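Local coordinates for Sec-alkylsulfatase (PDB 4AXH) that hydrolyses (R)-secondary alkyl sulfates with strict inversion of configuration, giving (S)-alcohols and sulfate, as a zinc-dependent homodimeric member of the metallo-beta-lactamase superfamily, at the interface of chains A and B. Numbering follows the deposited sequence. Chains: chain A/B, Sec-alkylsulfatase.

Contact 1: the interface of chains A and B. Residues chain A 425, 478-479, 517, 521; chain B 443-446.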
loop_
_atom_site.group_PDB
_atom_site.type_symbol
_atom_site.label_atom_id
_atom_site.label_comp_id
_atom_site.label_asym_id
_atom_site.label_seq_id
_atom_site.Cartn_x
_atom_site.Cartn_y
_atom_site.Cartn_z
ATOM N N ARG A 425 -8.690 4.126 -7.096
ATOM C CA ARG A 425 -7.297 4.557 -7.242
ATOM C C ARG A 425 -6.460 3.848 -6.180
ATOM O O ARG A 425 -5.426 3.299 -6.523
ATOM C CB ARG A 425 -7.187 6.111 -7.196
ATOM C CG ARG A 425 -7.794 6.768 -8.458
ATOM C CD ARG A 425 -7.549 8.252 -8.656
ATOM N NE ARG A 425 -8.582 9.064 -8.036
ATOM C CZ ARG A 425 -9.353 9.941 -8.664
ATOM N NH1 ARG A 425 -9.179 10.187 -9.953
ATOM N NH2 ARG A 425 -10.281 10.602 -8.002
ATOM N N ARG A 478 -13.157 21.903 -12.320
ATOM C CA ARG A 478 -12.177 20.842 -12.217
ATOM C C ARG A 478 -10.926 21.224 -12.999
ATOM O O ARG A 478 -9.813 21.096 -12.479
ATOM C CB ARG A 478 -12.791 19.527 -12.728
ATOM C CG ARG A 478 -12.298 18.331 -11.953
ATOM C CD ARG A 478 -12.881 17.083 -12.513
ATOM N NE ARG A 478 -11.876 16.023 -12.587
ATOM C CZ ARG A 478 -12.142 14.810 -13.037
ATOM N NH1 ARG A 478 -13.368 14.503 -13.444
ATOM N NH2 ARG A 478 -11.188 13.886 -13.077
ATOM N N TRP A 479 -11.110 21.732 -14.236
ATOM C CA TRP A 479 -9.983 22.160 -15.056
ATOM C C TRP A 479 -9.418 23.469 -14.524
ATOM O O TRP A 479 -8.200 23.608 -14.437
ATOM C CB TRP A 479 -10.343 22.219 -16.542
ATOM C CG TRP A 479 -9.223 22.693 -17.423
ATOM C CD1 TRP A 479 -9.188 23.848 -18.152
ATOM C CD2 TRP A 479 -7.945 22.058 -17.615
ATOM N NE1 TRP A 479 -7.971 23.967 -18.793
ATOM C CE2 TRP A 479 -7.200 22.874 -18.498
ATOM C CE3 TRP A 479 -7.374 20.861 -17.158
ATOM C CZ2 TRP A 479 -5.922 22.533 -18.932
ATOM C CZ3 TRP A 479 -6.093 20.537 -17.567
ATOM C CH2 TRP A 479 -5.378 21.370 -18.441
ATOM N N TRP A 517 -14.491 15.405 1.021
ATOM C CA TRP A 517 -14.094 16.217 -0.137
ATOM C C TRP A 517 -14.565 17.636 0.075
ATOM O O TRP A 517 -13.836 18.562 -0.252
ATOM C CB TRP A 517 -14.662 15.640 -1.430
ATOM C CG TRP A 517 -13.929 14.426 -1.968
ATOM C CD1 TRP A 517 -13.448 13.363 -1.252
ATOM C CD2 TRP A 517 -13.735 14.092 -3.362
ATOM N NE1 TRP A 517 -12.867 12.445 -2.102
ATOM C CE2 TRP A 517 -13.047 12.857 -3.403
ATOM C CE3 TRP A 517 -14.016 14.753 -4.575
ATOM C CZ2 TRP A 517 -12.606 12.288 -4.608
ATOM C CZ3 TRP A 517 -13.610 14.176 -5.754
ATOM C CH2 TRP A 517 -12.904 12.961 -5.766
ATOM N N TYR A 521 -11.812 20.760 0.056
ATOM C CA TYR A 521 -11.921 21.888 -0.875
ATOM C C TYR A 521 -12.139 23.159 -0.104
ATOM O O TYR A 521 -11.433 24.134 -0.365
ATOM C CB TYR A 521 -13.043 21.687 -1.894
ATOM C CG TYR A 521 -12.815 20.576 -2.899
ATOM C CD1 TYR A 521 -11.634 20.500 -3.630
ATOM C CD2 TYR A 521 -13.842 19.700 -3.242
ATOM C CE1 TYR A 521 -11.444 19.509 -4.601
ATOM C CE2 TYR A 521 -13.668 18.718 -4.217
ATOM C CZ TYR A 521 -12.468 18.622 -4.895
ATOM O OH TYR A 521 -12.300 17.641 -5.853
ATOM N N ASP B 443 -9.175 14.834 -7.443
ATOM C CA ASP B 443 -9.820 14.082 -8.514
ATOM C C ASP B 443 -9.135 14.358 -9.879
ATOM O O ASP B 443 -9.664 15.121 -10.701
ATOM C CB ASP B 443 -11.310 14.433 -8.561
ATOM C CG ASP B 443 -12.145 13.480 -9.382
ATOM O OD1 ASP B 443 -11.679 12.333 -9.625
ATOM O OD2 ASP B 443 -13.266 13.868 -9.771
ATOM N N PRO B 444 -7.955 13.758 -10.142
ATOM C CA PRO B 444 -7.245 14.053 -11.383
ATOM C C PRO B 444 -7.933 13.531 -12.614
ATOM O O PRO B 444 -8.654 12.545 -12.531
ATOM C CB PRO B 444 -5.879 13.370 -11.176
ATOM C CG PRO B 444 -5.727 13.243 -9.716
ATOM C CD PRO B 444 -7.124 12.898 -9.278
ATOM N N PHE B 445 -7.708 14.213 -13.754
ATOM C CA PHE B 445 -8.242 13.836 -15.056
ATOM C C PHE B 445 -7.446 12.642 -15.610
ATOM O O PHE B 445 -6.215 12.574 -15.427
ATOM C CB PHE B 445 -8.174 15.008 -16.054
ATOM C CG PHE B 445 -9.302 16.014 -15.985
ATOM C CD1 PHE B 445 -10.537 15.738 -16.553
ATOM C CD2 PHE B 445 -9.121 17.242 -15.361
ATOM C CE1 PHE B 445 -11.584 16.679 -16.495
ATOM C CE2 PHE B 445 -10.167 18.178 -15.295
ATOM C CZ PHE B 445 -11.381 17.906 -15.901
ATOM N N PRO B 446 -8.148 11.690 -16.295
ATOM C CA PRO B 446 -7.436 10.529 -16.873
ATOM C C PRO B 446 -6.458 10.948 -17.985
ATOM O O PRO B 446 -6.617 12.049 -18.524
ATOM C CB PRO B 446 -8.575 9.635 -17.372
ATOM C CG PRO B 446 -9.729 10.537 -17.545
ATOM C CD PRO B 446 -9.603 11.640 -16.581
#
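A loop of one subunit is clasped by arginines of the other at this part of the two-fold homodimer interface, where charge and ring stacking join the two chains. B:Asp443 sits between A:Arg425 and A:Arg478. The NH2 of A:Arg425 gives a nearly straight hydrogen bond, 2.8 Å long, to carboxylate OD1 of B:Asp443. That oxygen is met on its anti side, 30° out of the carboxylate plane, although it lies within the plane of the guanidinium. A:Arg478 works by its faces instead. Its chain bends at chi3 (138°), which slides the flat guanidinium between two partners: the carboxylate of B:Asp443 over one face, the ring of B:Phe445 over the other. The ring is almost parallel to the guanidinium, the two planes 8° apart, with NE of A:Arg478 3.8 Å from the centroid of B:Phe445, a cation-pi contact. Arginine suits this slot because it can stack by both faces and still donate at its rim; NH2 of A:Arg478 makes a weak hydrogen bond of 2.9 Å to the backbone O of B:Pro444. Beside the acid, CH2 on the indole of A:Trp517 packs 3.5 Å from CB of B:Asp443, an apolar support for its methylene. The arginines project from helices 420-431 and 477-490 and the tryptophan from helix 515-529; their partners form the loop that leads into helix 447-457 of chain B.

Contact 2: the interface of chains A and B. Residues chain A 586, 588, 591, 593-595; chain B 338, 373-374, 377.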
loop_
_atom_site.group_PDB
_atom_site.type_symbol
_atom_site.label_atom_id
_atom_site.label_comp_id
_atom_site.label_asym_id
_atom_site.label_seq_id
_atom_site.Cartn_x
_atom_site.Cartn_y
_atom_site.Cartn_z
ATOM N N THR A 586 22.837 2.778 17.221
ATOM C CA THR A 586 24.004 2.943 16.349
ATOM C C THR A 586 23.723 4.040 15.328
ATOM O O THR A 586 22.677 4.014 14.681
ATOM C CB THR A 586 24.573 1.606 15.774
ATOM O OG1 THR A 586 25.010 1.800 14.423
ATOM C CG2 THR A 586 23.604 0.409 15.873
ATOM N N ARG A 588 25.345 5.774 12.080
ATOM C CA ARG A 588 26.342 5.554 11.034
ATOM C C ARG A 588 25.858 6.181 9.761
ATOM O O ARG A 588 24.712 5.974 9.377
ATOM C CB ARG A 588 26.559 4.044 10.831
ATOM C CG ARG A 588 27.941 3.696 10.350
ATOM C CD ARG A 588 28.185 2.201 10.410
ATOM N NE ARG A 588 27.815 1.585 9.145
ATOM C CZ ARG A 588 28.682 1.133 8.243
ATOM N NH1 ARG A 588 29.988 1.185 8.482
ATOM N NH2 ARG A 588 28.252 0.609 7.109
ATOM N N VAL A 591 22.530 7.930 9.693
ATOM C CA VAL A 591 21.412 6.982 9.754
ATOM C C VAL A 591 21.417 6.328 11.144
ATOM O O VAL A 591 22.436 5.764 11.569
ATOM C CB VAL A 591 21.497 5.907 8.622
ATOM C CG1 VAL A 591 20.305 4.963 8.646
ATOM C CG2 VAL A 591 21.650 6.537 7.237
ATOM N N THR A 593 19.981 3.388 13.560
ATOM C CA THR A 593 19.432 2.030 13.595
ATOM C C THR A 593 19.430 1.550 15.058
ATOM O O THR A 593 20.145 2.130 15.885
ATOM C CB THR A 593 20.172 1.087 12.594
ATOM O OG1 THR A 593 21.584 1.128 12.807
ATOM C CG2 THR A 593 19.898 1.433 11.131
ATOM N N GLN A 594 18.610 0.534 15.398
ATOM C CA GLN A 594 18.516 0.046 16.781
ATOM C C GLN A 594 18.331 -1.459 16.888
ATOM O O GLN A 594 17.853 -2.094 15.948
ATOM C CB GLN A 594 17.416 0.789 17.570
ATOM C CG GLN A 594 15.973 0.515 17.118
ATOM C CD GLN A 594 14.925 0.979 18.113
ATOM O OE1 GLN A 594 15.153 1.070 19.323
ATOM N NE2 GLN A 594 13.724 1.243 17.627
ATOM N N ARG A 595 18.700 -2.020 18.043
ATOM C CA ARG A 595 18.593 -3.438 18.358
ATOM C C ARG A 595 18.002 -3.559 19.746
ATOM O O ARG A 595 18.672 -3.242 20.726
ATOM C CB ARG A 595 19.976 -4.116 18.344
ATOM C CG ARG A 595 20.657 -4.212 16.998
ATOM C CD ARG A 595 22.012 -4.851 17.155
ATOM N NE ARG A 595 22.786 -4.768 15.917
ATOM C CZ ARG A 595 24.013 -5.254 15.768
ATOM N NH1 ARG A 595 24.614 -5.876 16.776
ATOM N NH2 ARG A 595 24.649 -5.122 14.612
ATOM N N ASP B 338 19.976 -6.198 9.479
ATOM C CA ASP B 338 20.623 -6.006 10.770
ATOM C C ASP B 338 20.503 -7.243 11.653
ATOM O O ASP B 338 21.475 -7.601 12.309
ATOM C CB ASP B 338 20.030 -4.775 11.468
ATOM C CG ASP B 338 20.807 -4.236 12.658
ATOM O OD1 ASP B 338 22.053 -4.211 12.595
ATOM O OD2 ASP B 338 20.164 -3.746 13.611
ATOM N N ARG B 373 21.834 -2.436 5.256
ATOM C CA ARG B 373 20.957 -2.056 6.359
ATOM C C ARG B 373 20.773 -0.538 6.364
ATOM O O ARG B 373 19.650 -0.064 6.241
ATOM C CB ARG B 373 21.540 -2.535 7.705
ATOM C CG ARG B 373 20.846 -1.918 8.913
ATOM C CD ARG B 373 21.725 -1.850 10.125
ATOM N NE ARG B 373 22.780 -0.847 9.990
ATOM C CZ ARG B 373 23.956 -0.931 10.597
ATOM N NH1 ARG B 373 24.234 -1.967 11.380
ATOM N NH2 ARG B 373 24.866 0.016 10.424
ATOM N N ASP B 374 21.878 0.208 6.442
ATOM C CA ASP B 374 21.883 1.664 6.442
ATOM C C ASP B 374 21.156 2.297 5.240
ATOM O O ASP B 374 20.498 3.334 5.415
ATOM C CB ASP B 374 23.327 2.194 6.516
ATOM C CG ASP B 374 24.048 2.032 7.847
ATOM O OD1 ASP B 374 23.380 1.676 8.860
ATOM O OD2 ASP B 374 25.273 2.284 7.886
ATOM N N ALA B 377 17.290 1.859 5.872
ATOM C CA ALA B 377 16.845 2.706 6.988
ATOM C C ALA B 377 16.867 4.171 6.573
ATOM O O ALA B 377 15.959 4.917 6.945
ATOM C CB ALA B 377 17.693 2.482 8.212
#
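At this charged patch of the homodimer interface, A:Arg588 and A:Arg595 reach acids on helices of the other subunit. NE of A:Arg588 donates to carboxylate OD2 of B:Asp374 at 2.9 Å, on the syn side of that oxygen; the two side chains meet at about a right angle. The chain of A:Arg588 bends at chi3 (91°), turning its NE toward the acid. A longer salt bridge joins NH2 of A:Arg595, at the end of a chain extended as far as NE, to OD1 of B:Asp338, 3.4 Å away, and its hydrogen bonds are weak.

Within chain B, B:Arg373 ties the acids together. Its NE and NH2 grip OD1 of B:Asp374 side-on, the shorter bond, from NH2, being 2.7 Å; both come from one face of the carboxylate, above its plane. This leaves OD2 of B:Asp374 to serve A:Arg588, and the surrounding positive charge would favour an ionised acid. A weak bond from NH1 of B:Arg373 reaches B:Asp338.

Apolar contacts fill in beside the charges. Methyl CG1 of A:Val591 meets CB of B:Ala377 at 3.6 Å, and CG2 of A:Thr593 rests 3.8 Å from the same CB. Short side chains suit this close approach, while OG1 of A:Thr593 lies above the guanidinium of B:Arg373, toward its rim. Chain A contributes the neighbouring strands 581-588 and 591-596, which lie against helices 330-344 and 362-388 of chain B.

Contact 3: the interface of chains A and B. Residues chain A 445-447; chain B 392, 394-395.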
loop_
_atom_site.group_PDB
_atom_site.type_symbol
_atom_site.label_atom_id
_atom_site.label_comp_id
_atom_site.label_asym_id
_atom_site.label_seq_id
_atom_site.Cartn_x
_atom_site.Cartn_y
_atom_site.Cartn_z
ATOM N N PHE A 445 7.998 16.040 -12.388
ATOM C CA PHE A 445 8.522 17.287 -11.843
ATOM C C PHE A 445 7.788 17.660 -10.549
ATOM O O PHE A 445 6.564 17.459 -10.461
ATOM C CB PHE A 445 8.400 18.442 -12.863
ATOM C CG PHE A 445 9.495 18.516 -13.906
ATOM C CD1 PHE A 445 10.729 19.084 -13.606
ATOM C CD2 PHE A 445 9.287 18.035 -15.197
ATOM C CE1 PHE A 445 11.738 19.163 -14.577
ATOM C CE2 PHE A 445 10.300 18.105 -16.165
ATOM C CZ PHE A 445 11.518 18.672 -15.848
ATOM N N PRO A 446 8.513 18.224 -9.540
ATOM C CA PRO A 446 7.848 18.631 -8.289
ATOM C C PRO A 446 6.843 19.774 -8.509
ATOM O O PRO A 446 6.943 20.452 -9.536
ATOM C CB PRO A 446 9.007 19.013 -7.370
ATOM C CG PRO A 446 10.120 19.319 -8.264
ATOM C CD PRO A 446 9.961 18.503 -9.494
ATOM N N PRO A 447 5.837 19.972 -7.615
ATOM C CA PRO A 447 4.795 20.984 -7.880
ATOM C C PRO A 447 5.232 22.366 -8.386
ATOM O O PRO A 447 4.798 22.800 -9.463
ATOM C CB PRO A 447 4.002 21.026 -6.575
ATOM C CG PRO A 447 4.174 19.689 -5.994
ATOM C CD PRO A 447 5.543 19.223 -6.374
ATOM N N THR B 392 6.049 16.734 -0.425
ATOM C CA THR B 392 5.218 15.794 -1.182
ATOM C C THR B 392 6.105 14.856 -2.000
ATOM O O THR B 392 7.246 15.202 -2.308
ATOM C CB THR B 392 4.086 16.507 -1.937
ATOM O OG1 THR B 392 4.624 17.453 -2.863
ATOM C CG2 THR B 392 3.117 17.203 -0.997
ATOM N N HIS B 394 7.036 13.943 -4.942
ATOM C CA HIS B 394 7.938 14.432 -5.987
ATOM C C HIS B 394 8.964 15.453 -5.501
ATOM O O HIS B 394 10.086 15.498 -6.014
ATOM C CB HIS B 394 7.139 14.948 -7.189
ATOM C CG HIS B 394 6.255 13.892 -7.761
ATOM N ND1 HIS B 394 6.771 12.691 -8.226
ATOM C CD2 HIS B 394 4.909 13.858 -7.869
ATOM C CE1 HIS B 394 5.723 11.963 -8.583
ATOM N NE2 HIS B 394 4.582 12.631 -8.409
ATOM N N GLU B 395 8.555 16.268 -4.514
ATOM C CA GLU B 395 9.368 17.269 -3.836
ATOM C C GLU B 395 10.513 16.518 -3.145
ATOM O O GLU B 395 11.672 16.915 -3.292
ATOM C CB GLU B 395 8.504 18.013 -2.794
ATOM C CG GLU B 395 8.372 19.508 -3.003
ATOM C CD GLU B 395 7.044 20.091 -2.561
ATOM O OE1 GLU B 395 6.643 19.868 -1.393
ATOM O OE2 GLU B 395 6.407 20.780 -3.391
#
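A:Pro447 hides 41 Å² against chain B, with ring carbons CG and CD toward the side chains of B:Glu395 and B:Thr392. Ring carbon CD of A:Pro447 lies 3.5 Å from carboxylate OE2 of B:Glu395, and CG of the same ring is 3.6 Å from that oxygen. The proline and glutamate side chains cross at about a right angle, with the carboxylate tip against CG and CD. The other oxygen of B:Glu395, OE1, takes a weak hydrogen bond of 3.3 Å from the backbone N of B:Thr392, which may steady the carboxylate beside the helix start.

B:His394 buries 30 Å² and uses its methylene, not its imidazole: CB stands 3.9 Å from CA of A:Pro446. A:Pro446 in turn sets CB 4.0 Å from CA of B:Glu395, close to the backbone of the helix. No hydrogen bond crosses here, and fit by van der Waals contact is what the patch offers the homodimer. Rigid prolines suit such a place, since they present a fixed apolar surface and need no partner for a backbone N-H. A:Pro446 ends a loop and A:Pro447 begins helix 447-457 of chain A, facing the first turn of helix 393-400 in chain B.

Contact 4: the interface of chains A and B. Residues chain A 454, 457-458, 467, 479; chain B 454, 457-458, 467, 479.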
loop_
_atom_site.group_PDB
_atom_site.type_symbol
_atom_site.label_atom_id
_atom_site.label_comp_id
_atom_site.label_asym_id
_atom_site.label_seq_id
_atom_site.Cartn_x
_atom_site.Cartn_y
_atom_site.Cartn_z
ATOM N N TYR A 454 4.755 24.713 -16.935
ATOM C CA TYR A 454 3.433 24.639 -17.539
ATOM C C TYR A 454 2.873 26.036 -17.823
ATOM O O TYR A 454 2.407 26.273 -18.934
ATOM C CB TYR A 454 2.461 23.801 -16.691
ATOM C CG TYR A 454 2.518 22.301 -16.941
ATOM C CD1 TYR A 454 1.960 21.741 -18.086
ATOM C CD2 TYR A 454 3.064 21.439 -15.997
ATOM C CE1 TYR A 454 1.980 20.358 -18.299
ATOM C CE2 TYR A 454 3.100 20.061 -16.203
ATOM C CZ TYR A 454 2.557 19.523 -17.352
ATOM O OH TYR A 454 2.618 18.159 -17.508
ATOM N N ALA A 457 4.599 27.372 -20.786
ATOM C CA ALA A 457 4.075 26.648 -21.946
ATOM C C ALA A 457 2.678 27.106 -22.325
ATOM O O ALA A 457 2.318 27.062 -23.499
ATOM C CB ALA A 457 4.071 25.154 -21.670
ATOM N N MET A 458 1.902 27.568 -21.340
ATOM C CA MET A 458 0.530 28.014 -21.544
ATOM C C MET A 458 0.372 29.498 -21.900
ATOM O O MET A 458 -0.752 29.961 -22.099
ATOM C CB MET A 458 -0.359 27.581 -20.368
ATOM C CG MET A 458 -0.618 26.073 -20.333
ATOM S SD MET A 458 -1.746 25.517 -19.030
ATOM C CE MET A 458 -0.663 25.443 -17.656
ATOM N N GLN A 467 -7.521 31.951 -19.189
ATOM C CA GLN A 467 -7.949 30.569 -19.398
ATOM C C GLN A 467 -8.680 30.032 -18.172
ATOM O O GLN A 467 -9.670 29.316 -18.314
ATOM C CB GLN A 467 -6.744 29.683 -19.683
ATOM C CG GLN A 467 -6.171 29.870 -21.066
ATOM C CD GLN A 467 -5.320 28.696 -21.420
ATOM O OE1 GLN A 467 -5.748 27.542 -21.304
ATOM N NE2 GLN A 467 -4.097 28.966 -21.852
ATOM N N TRP A 479 -11.110 21.732 -14.236
ATOM C CA TRP A 479 -9.983 22.160 -15.056
ATOM C C TRP A 479 -9.418 23.469 -14.524
ATOM O O TRP A 479 -8.200 23.608 -14.437
ATOM C CB TRP A 479 -10.343 22.219 -16.542
ATOM C CG TRP A 479 -9.223 22.693 -17.423
ATOM C CD1 TRP A 479 -9.188 23.848 -18.152
ATOM C CD2 TRP A 479 -7.945 22.058 -17.615
ATOM N NE1 TRP A 479 -7.971 23.967 -18.793
ATOM C CE2 TRP A 479 -7.200 22.874 -18.498
ATOM C CE3 TRP A 479 -7.374 20.861 -17.158
ATOM C CZ2 TRP A 479 -5.922 22.533 -18.932
ATOM C CZ3 TRP A 479 -6.093 20.537 -17.567
ATOM C CH2 TRP A 479 -5.378 21.370 -18.441
ATOM N N TYR B 454 -4.708 20.058 -21.787
ATOM C CA TYR B 454 -3.386 20.675 -21.669
ATOM C C TYR B 454 -2.873 21.160 -23.039
ATOM O O TYR B 454 -2.442 22.310 -23.135
ATOM C CB TYR B 454 -2.367 19.742 -20.997
ATOM C CG TYR B 454 -2.364 19.811 -19.487
ATOM C CD1 TYR B 454 -1.801 20.893 -18.818
ATOM C CD2 TYR B 454 -2.850 18.758 -18.724
ATOM C CE1 TYR B 454 -1.764 20.945 -17.426
ATOM C CE2 TYR B 454 -2.820 18.799 -17.334
ATOM C CZ TYR B 454 -2.272 19.894 -16.688
ATOM O OH TYR B 454 -2.245 19.928 -15.318
ATOM N N ALA B 457 -4.668 24.236 -23.910
ATOM C CA ALA B 457 -4.142 25.293 -23.049
ATOM C C ALA B 457 -2.755 25.751 -23.480
ATOM O O ALA B 457 -2.404 26.913 -23.291
ATOM C CB ALA B 457 -4.105 24.817 -21.612
ATOM N N MET B 458 -1.984 24.850 -24.087
ATOM C CA MET B 458 -0.635 25.141 -24.541
ATOM C C MET B 458 -0.530 25.730 -25.981
ATOM O O MET B 458 0.583 26.029 -26.443
ATOM C CB MET B 458 0.276 23.930 -24.317
ATOM C CG MET B 458 0.595 23.691 -22.862
ATOM S SD MET B 458 1.774 22.349 -22.554
ATOM C CE MET B 458 0.704 20.972 -22.609
ATOM N N GLN B 467 7.343 23.490 -29.003
ATOM C CA GLN B 467 7.818 23.531 -27.624
ATOM C C GLN B 467 8.591 22.264 -27.280
ATOM O O GLN B 467 9.607 22.326 -26.584
ATOM C CB GLN B 467 6.630 23.674 -26.677
ATOM C CG GLN B 467 6.019 25.055 -26.654
ATOM C CD GLN B 467 5.200 25.228 -25.417
ATOM O OE1 GLN B 467 5.661 24.951 -24.304
ATOM N NE2 GLN B 467 3.962 25.680 -25.589
ATOM N N TRP B 479 11.403 17.285 -19.675
ATOM C CA TRP B 479 10.252 18.129 -19.947
ATOM C C TRP B 479 9.645 17.762 -21.284
ATOM O O TRP B 479 8.420 17.683 -21.382
ATOM C CB TRP B 479 10.591 19.618 -19.849
ATOM C CG TRP B 479 9.435 20.525 -20.161
ATOM C CD1 TRP B 479 9.345 21.400 -21.201
ATOM C CD2 TRP B 479 8.189 20.621 -19.445
ATOM N NE1 TRP B 479 8.130 22.050 -21.175
ATOM C CE2 TRP B 479 7.396 21.584 -20.113
ATOM C CE3 TRP B 479 7.676 20.005 -18.287
ATOM C CZ2 TRP B 479 6.110 21.934 -19.673
ATOM C CZ3 TRP B 479 6.407 20.352 -17.854
ATOM C CH2 TRP B 479 5.636 21.303 -18.543
#
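With CG anti to the backbone N (chi1 178° in both chains), A:Trp479 and B:Trp479 each point the six-membered end of the indole at the partner's Tyr454. This is the two-fold heart of the alkylsulfatase dimerisation region, so the ring pairs and glutamine bonds each occur twice. The rings meet edge to face: the planes of A:Tyr454 and B:Trp479 stand 82° apart, with CH2 of B:Trp479 over the centre of the tyrosine ring and 3.6 Å from CD2 of A:Tyr454. A:Trp479 enters B:Tyr454 in the same way, CH2 of A:Trp479 lying 3.6 Å from CG of B:Tyr454. Tryptophan suits this role because its long flat indole can drive a narrow edge into a ring face. Between the two pairs the tyrosines approach each other, CE1 of A:Tyr454 being 3.9 Å from CD1 of B:Tyr454.

Glutamine amides close the flanks. NE2 of B:Gln467 donates to the backbone O of A:Ala457 at 3.0 Å, in the carbonyl plane and on a lone pair, and A:Gln467 repeats the bond to B:Ala457. Each extended glutamine thus satisfies a carbonyl at the end of helix 447-457. The small alanine lets the chains come close: a nearly straight chi2 (-176°) carries SD of A:Met458 to 3.6 Å from CB of B:Ala457, and the bend at chi3 turns the terminal methyl away from that alanine. The flexible methionines meet across the axis, CG of A:Met458 lying 3.7 Å from CG of B:Met458.

Contacts 1, 3 and 4 cluster, the centres of their C-alpha atoms about 18 Å apart in each pairing, whereas contact 2 lies about 28 Å from contact 3, 40 Å from contact 1 and 45 Å from contact 4. A:Trp479 belongs to contacts 1 and 4, and the segment around 443-447 serves contact 1 from chain B and contact 3 from chain A before running into helix 447-457 of contact 4. One continuous stretch therefore feeds three patches, while contact 2 engages separate strands and helices. Because the dimer is two-fold symmetric, contacts 1 to 3 recur with chains exchanged, spreading the hold between subunits widely.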